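Local structure of BH0493 protein (Bacillus halodurans C-125, 2QEE) at residues 80-83 and 84-88; 162-165 and 166-169; 210-213 and 214-217. The protein binds zinc and is probably a metal-dependent enzyme of the amidohydrolase superfamily. All coordinates share one frame; numbering follows the deposited sequence. Where two conformers were deposited one is given.

Interaction 1 of 3, residues 80-83 and 84-88; sequences IWEE and LFIKR
Glu-83 and Arg-88 lie side by side in the last turn of helix 73-86 and the residues that follow, joined by a salt bridge of 2.8 Å from NH1 to OE1. The same NH1 gives its other hydrogen to the Glu-83 carbonyl O, 2.9 Å away and approached on a lone pair in the carbonyl plane. A bend at chi2 folds the carboxylate back beside the guanidinium, the two planes only 8° apart. Lys-87 runs out extended, and its NZ adds a long ion pair of 3.8 Å to Glu-83 OE2, an oxygen also bonded to Thr-61. One water joins Glu-83 OE1 to Arg-88 NH2; weaker water bonds reach Lys-87.

On another side of the helix, Trp-81 has CG anti to the backbone N (chi1 -173°) and Phe-85 has CG beside its N (chi1 -62°), which brings the rings into an offset stack, centroids 4.5 Å apart. Trp-391 of the second subunit packs on both.

The backbone widens into a pi-type turn, with Lys-87 N bonded to Glu-82 O at 2.9 Å. Long, flexible Arg-88 suits a place where helix gives way to loop: one NH1 satisfies a carbonyl and a carboxylate together, and its positive charge probably offsets the partial negative charge of carbonyls near the helix end.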
# COMPACT_ATOMS: atom_id res chain seq x y z
N ILE C 80 0.99 27.48 -18.06
CA ILE C 80 1.34 26.51 -16.96
C ILE C 80 1.82 27.28 -15.72
O ILE C 80 1.35 27.01 -14.60
CB ILE C 80 2.29 25.40 -17.44
CG1 ILE C 80 1.50 24.49 -18.42
CG2 ILE C 80 2.91 24.58 -16.22
CD1 ILE C 80 2.36 23.50 -19.22
N TRP C 81 2.66 28.30 -15.94
CA TRP C 81 3.16 29.12 -14.84
C TRP C 81 2.01 29.81 -14.10
O TRP C 81 1.87 29.71 -12.88
CB TRP C 81 4.16 30.17 -15.36
CG TRP C 81 4.83 30.93 -14.28
CD1 TRP C 81 4.61 32.22 -13.93
CD2 TRP C 81 5.91 30.47 -13.45
NE1 TRP C 81 5.46 32.61 -12.92
CE2 TRP C 81 6.29 31.55 -12.62
CE3 TRP C 81 6.61 29.26 -13.35
CZ2 TRP C 81 7.31 31.45 -11.67
CZ3 TRP C 81 7.64 29.15 -12.41
CH2 TRP C 81 7.96 30.23 -11.56
N GLU C 82 1.16 30.51 -14.85
CA GLU C 82 0.02 31.19 -14.24
C GLU C 82 -0.93 30.22 -13.49
O GLU C 82 -1.31 30.50 -12.35
CB GLU C 82 -0.73 31.99 -15.32
CG GLU C 82 -1.95 32.72 -14.83
CD GLU C 82 -1.65 33.91 -13.91
OE1 GLU C 82 -0.48 34.38 -13.83
OE2 GLU C 82 -2.61 34.35 -13.23
N GLU C 83 -1.27 29.09 -14.11
CA GLU C 83 -2.33 28.22 -13.58
C GLU C 83 -1.83 27.38 -12.40
O GLU C 83 -2.59 27.14 -11.48
CB GLU C 83 -2.84 27.25 -14.65
CG GLU C 83 -3.54 28.00 -15.86
CD GLU C 83 -5.02 28.31 -15.58
OE1 GLU C 83 -5.51 28.05 -14.47
OE2 GLU C 83 -5.72 28.79 -16.51
N LEU C 84 -0.58 26.94 -12.45
CA LEU C 84 -0.08 25.98 -11.41
C LEU C 84 0.86 26.62 -10.38
O LEU C 84 1.14 26.02 -9.35
CB LEU C 84 0.68 24.86 -12.08
CG LEU C 84 -0.08 23.93 -13.02
CD1 LEU C 84 0.80 22.82 -13.44
CD2 LEU C 84 -1.43 23.42 -12.41
N PHE C 85 1.40 27.80 -10.67
CA PHE C 85 2.27 28.46 -9.72
C PHE C 85 1.67 29.74 -9.13
O PHE C 85 1.94 30.08 -7.96
CB PHE C 85 3.65 28.77 -10.35
CG PHE C 85 4.42 27.56 -10.78
CD1 PHE C 85 5.58 27.21 -10.09
CD2 PHE C 85 4.02 26.79 -11.88
CE1 PHE C 85 6.32 26.07 -10.44
CE2 PHE C 85 4.74 25.68 -12.28
CZ PHE C 85 5.92 25.32 -11.55
N ILE C 86 0.97 30.52 -9.96
CA ILE C 86 0.44 31.80 -9.48
C ILE C 86 -0.97 31.68 -8.88
O ILE C 86 -1.23 32.18 -7.79
CB ILE C 86 0.50 32.91 -10.64
CG1 ILE C 86 1.92 33.03 -11.20
CG2 ILE C 86 0.00 34.25 -10.18
CD1 ILE C 86 3.03 33.30 -10.09
N LYS C 87 -1.90 31.02 -9.58
CA LYS C 87 -3.29 30.91 -9.15
C LYS C 87 -3.52 29.83 -8.09
O LYS C 87 -4.56 29.82 -7.46
CB LYS C 87 -4.18 30.55 -10.36
CG LYS C 87 -4.29 31.74 -11.39
CD LYS C 87 -5.15 31.21 -12.54
CE LYS C 87 -5.51 32.30 -13.53
NZ LYS C 87 -6.68 31.78 -14.35
N ARG C 88 -2.61 28.84 -8.02
CA ARG C 88 -2.55 27.93 -6.88
C ARG C 88 -1.07 27.76 -6.49
O ARG C 88 -0.17 28.00 -7.31
CB ARG C 88 -3.18 26.55 -7.17
CG ARG C 88 -4.65 26.57 -7.56
CD ARG C 88 -4.76 26.78 -9.09
NE ARG C 88 -6.11 27.23 -9.51
CZ ARG C 88 -6.39 27.52 -10.80
NH1 ARG C 88 -5.43 27.45 -11.71
NH2 ARG C 88 -7.63 27.90 -11.15
O HOH W 1 -8.00 28.69 -13.91
O HOH W 2 -4.58 31.37 -16.97

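Interaction 2 of 3, residues 162-165 and 166-169; sequences QPDS and RFHA
Arg-166 bends over the carboxylate of Asp-164 two residues before it, and its side chain from CB to NE runs past one oxygen. Its CB starts 3.3 Å from Asp-164 OD1, and CG follows at 3.5 Å. CD is a little farther off; there the chain turns (chi3 -60°) and brings NE back to OD1, at 3.0 Å in a nearly straight bond, on the syn side but well out of the carboxylate plane. NH2 then reaches Asp-164 OD2 at 3.2 Å, from above that plane. This is a side-on, two-nitrogen grip, though a twisted one, the two planar groups standing 43° apart. The remaining tip, NH1, turns to Asp-131 on helix 126-136, so the arginine joins two acids.

OD1 does double duty: on its anti side it accepts the Arg-166 backbone N at 3.0 Å, which makes an Asx turn inside the type I beta turn from Asp-164 to Phe-167. The beta turn itself is closed by Phe-167 N and Asp-164 O, 3.0 Å apart. Pro-163, rigid and apolar, rests its CB against Phe-167 CB at 3.9 Å.

Replacing Asp-164 by an alanine would remove both oxygens, and the Arg-166 amide would probably lose its turn-forming acceptor while the guanidinium, left with Asp-131 as its acidic partner, became freer to turn.

The turn delivers the chain into strand 167-168, beside strand 139-143, with the Phe-167 side chain about 10 Å from that of the zinc ligand His-30. One guanidinium and a backbone amide around a carboxylate would be expected to keep the aspartate ionised.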
# COMPACT_ATOMS: atom_id res chain seq x y z
N GLN C 162 29.02 9.71 -32.19
CA GLN C 162 29.12 8.96 -30.95
C GLN C 162 28.80 9.94 -29.85
O GLN C 162 29.20 11.11 -29.92
CB GLN C 162 30.54 8.45 -30.74
CG GLN C 162 30.89 7.25 -31.58
CD GLN C 162 29.83 6.18 -31.46
OE1 GLN C 162 29.64 5.58 -30.40
NE2 GLN C 162 29.11 5.94 -32.56
N PRO C 163 28.18 9.44 -28.79
CA PRO C 163 27.93 10.31 -27.63
C PRO C 163 29.26 10.62 -26.92
O PRO C 163 30.20 9.83 -27.02
CB PRO C 163 27.08 9.42 -26.71
CG PRO C 163 27.47 8.00 -27.07
CD PRO C 163 27.78 8.04 -28.56
N ASP C 164 29.34 11.73 -26.19
CA ASP C 164 30.53 11.88 -25.33
C ASP C 164 30.55 10.86 -24.20
O ASP C 164 29.56 10.13 -24.02
CB ASP C 164 30.81 13.31 -24.91
CG ASP C 164 29.95 13.79 -23.79
OD1 ASP C 164 30.01 13.26 -22.66
OD2 ASP C 164 29.28 14.78 -24.07
N SER C 165 31.68 10.78 -23.49
CA SER C 165 32.03 9.64 -22.66
C SER C 165 31.09 9.58 -21.45
O SER C 165 31.02 8.55 -20.78
CB SER C 165 33.47 9.82 -22.12
OG SER C 165 33.60 11.10 -21.53
N ARG C 166 30.41 10.69 -21.21
CA ARG C 166 29.47 10.83 -20.03
C ARG C 166 28.09 10.22 -20.31
O ARG C 166 27.30 9.99 -19.38
CB ARG C 166 29.27 12.28 -19.65
CG ARG C 166 30.54 12.97 -19.19
CD ARG C 166 30.34 14.48 -19.05
NE ARG C 166 29.95 15.09 -20.30
CZ ARG C 166 29.73 16.40 -20.46
NH1 ARG C 166 29.86 17.25 -19.44
NH2 ARG C 166 29.37 16.84 -21.65
N PHE C 167 27.84 9.94 -21.60
CA PHE C 167 26.51 9.48 -22.07
C PHE C 167 26.62 8.10 -22.64
O PHE C 167 27.52 7.78 -23.45
CB PHE C 167 25.93 10.44 -23.13
CG PHE C 167 25.54 11.77 -22.59
CD1 PHE C 167 24.18 12.04 -22.33
CD2 PHE C 167 26.48 12.75 -22.35
CE1 PHE C 167 23.76 13.25 -21.82
CE2 PHE C 167 26.11 14.01 -21.85
CZ PHE C 167 24.75 14.26 -21.53
N HIS C 168 25.73 7.23 -22.18
CA HIS C 168 25.78 5.86 -22.55
C HIS C 168 24.50 5.47 -23.26
O HIS C 168 23.44 5.97 -22.95
CB HIS C 168 26.01 4.93 -21.35
CG HIS C 168 27.18 5.36 -20.50
ND1 HIS C 168 28.44 4.81 -20.65
CD2 HIS C 168 27.29 6.31 -19.55
CE1 HIS C 168 29.27 5.38 -19.78
NE2 HIS C 168 28.60 6.31 -19.12
N ALA C 169 24.62 4.58 -24.24
CA ALA C 169 23.43 4.15 -25.02
C ALA C 169 22.63 3.05 -24.35
O ALA C 169 23.18 2.15 -23.69
CB ALA C 169 23.88 3.63 -26.43

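Interaction 3 of 3, residues 210-213 and 214-217; sequences LTDW and IERM
The indole of Trp-213 carries Arg-216 on one face, Met-217 approaches it obliquely, and the ring of Phe-209 also meets it, the two planes steeply inclined. Arg-216 does not lie flat on the ring: the planes are 73° apart, so the guanidinium stands nearly upright with NH1 lowered over the centre of the indole, 3.3 Å from Trp-213 CE2. Its CZ is 4.3 Å from the centroid of the six-membered ring, almost straight above it, a cation-pi contact. One face of the guanidinium looks toward Asp-212 O and water 3, and that water donates to Asp-212 O at 2.7 Å.

The arginine gets there by setting out with CG opposite the backbone N (chi1 -165°) and kinking at chi3 (-69°). The kink lays its aliphatic part on the ring too, with CD 3.4 Å from Trp-213 CZ3. Met-217, one residue on, is extended beyond CG; its methyl CE touches Trp-213 CE3 at 3.6 Å, and SD lies 5.4 Å from the six-membered centroid in a Met-aromatic contact. A broad indole suits this place because it can take a cation above and an unbranched, polarisable thioether nearby.

Regular helical bonds run beneath, ending with Met-217 N to Trp-213 O at 2.8 Å. On a different side of the helix, Ile-214 packs its CG1 against Leu-210 O, while the carboxylate of Asp-212 is tied to Tyr-192.

Helix 200-217 packs against several elements. Helix 151-158 meets it through Arg-154 on Trp-213, Trp-157 on Met-217 and Leu-158 on Arg-216; Leu-171 of strand 171-172 packs on both Trp-213 and Met-217; and Ile-214 faces Val-249 and His-253 of helix 237-253.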
# COMPACT_ATOMS: atom_id res chain seq x y z
N LEU C 210 18.89 -6.65 -34.34
CA LEU C 210 19.40 -6.37 -32.98
C LEU C 210 20.94 -6.29 -32.96
O LEU C 210 21.51 -5.34 -32.38
CB LEU C 210 18.91 -7.42 -32.00
CG LEU C 210 17.39 -7.44 -31.83
CD1 LEU C 210 17.01 -8.69 -30.98
CD2 LEU C 210 16.83 -6.13 -31.25
N THR C 211 21.61 -7.26 -33.61
CA THR C 211 23.05 -7.33 -33.55
C THR C 211 23.68 -6.08 -34.20
O THR C 211 24.71 -5.56 -33.73
CB THR C 211 23.57 -8.62 -34.26
OG1 THR C 211 23.07 -9.75 -33.53
CG2 THR C 211 25.10 -8.65 -34.24
N ASP C 212 23.07 -5.59 -35.29
CA ASP C 212 23.59 -4.43 -36.00
C ASP C 212 23.49 -3.20 -35.13
O ASP C 212 24.38 -2.34 -35.12
CB ASP C 212 22.82 -4.13 -37.31
CG ASP C 212 23.18 -5.09 -38.47
OD1 ASP C 212 24.13 -5.88 -38.35
OD2 ASP C 212 22.47 -5.05 -39.50
N TRP C 213 22.40 -3.10 -34.35
CA TRP C 213 22.26 -1.91 -33.51
C TRP C 213 23.11 -2.00 -32.23
O TRP C 213 23.62 -1.00 -31.77
CB TRP C 213 20.78 -1.65 -33.20
CG TRP C 213 20.21 -0.92 -34.36
CD1 TRP C 213 19.39 -1.44 -35.34
CD2 TRP C 213 20.49 0.43 -34.72
NE1 TRP C 213 19.13 -0.45 -36.28
CE2 TRP C 213 19.79 0.70 -35.91
CE3 TRP C 213 21.26 1.44 -34.15
CZ2 TRP C 213 19.83 1.96 -36.52
CZ3 TRP C 213 21.30 2.69 -34.75
CH2 TRP C 213 20.59 2.94 -35.93
N ILE C 214 23.29 -3.21 -31.74
CA ILE C 214 24.21 -3.46 -30.63
C ILE C 214 25.61 -3.04 -31.03
O ILE C 214 26.25 -2.31 -30.30
CB ILE C 214 24.18 -4.93 -30.19
CG1 ILE C 214 22.87 -5.24 -29.41
CG2 ILE C 214 25.44 -5.24 -29.27
CD1 ILE C 214 22.61 -6.68 -29.21
N GLU C 215 26.05 -3.45 -32.21
CA GLU C 215 27.38 -3.11 -32.70
C GLU C 215 27.54 -1.60 -32.82
O GLU C 215 28.52 -1.01 -32.39
CB GLU C 215 27.58 -3.78 -34.06
CG GLU C 215 28.78 -3.30 -34.86
CD GLU C 215 28.97 -4.11 -36.12
OE1 GLU C 215 28.00 -4.76 -36.60
OE2 GLU C 215 30.12 -4.12 -36.63
N ARG C 216 26.54 -0.97 -33.40
CA ARG C 216 26.54 0.46 -33.60
C ARG C 216 26.54 1.30 -32.29
O ARG C 216 27.28 2.30 -32.15
CB ARG C 216 25.35 0.84 -34.46
CG ARG C 216 25.42 2.22 -35.03
CD ARG C 216 24.38 2.38 -36.18
NE ARG C 216 24.66 1.61 -37.41
CZ ARG C 216 23.88 0.66 -37.92
NH1 ARG C 216 22.74 0.32 -37.33
NH2 ARG C 216 24.22 0.04 -39.03
N MET C 217 25.66 0.93 -31.35
CA MET C 217 25.39 1.78 -30.19
C MET C 217 26.20 1.41 -28.95
O MET C 217 26.33 2.25 -28.03
CB MET C 217 23.91 1.65 -29.81
CG MET C 217 22.96 2.40 -30.69
SD MET C 217 21.28 2.21 -30.02
CE MET C 217 20.38 3.23 -31.17
O HOH W 3 26.18 -2.15 -37.06

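From the N terminus the three contacts come in series. Each joins directly consecutive segments, so none encloses a long loop and none nests in or crosses another. Interaction 1 lies in the last turn of helix 73-86 and what follows, at the interface with the second subunit, and its nearest atoms stay about 24 Å from interaction 2. Interaction 2 turns the chain from helix 151-158 into strand 167-168 of the parallel sheet near the metal site. Interaction 3 ends helix 200-217, which lies on the connection between parallel strands 171-172 and 222-226. Interactions 2 and 3 touch, Ala-169 CB packing 3.2 Å from Met-217 O, so the residue just after the strand meets the end of the helix.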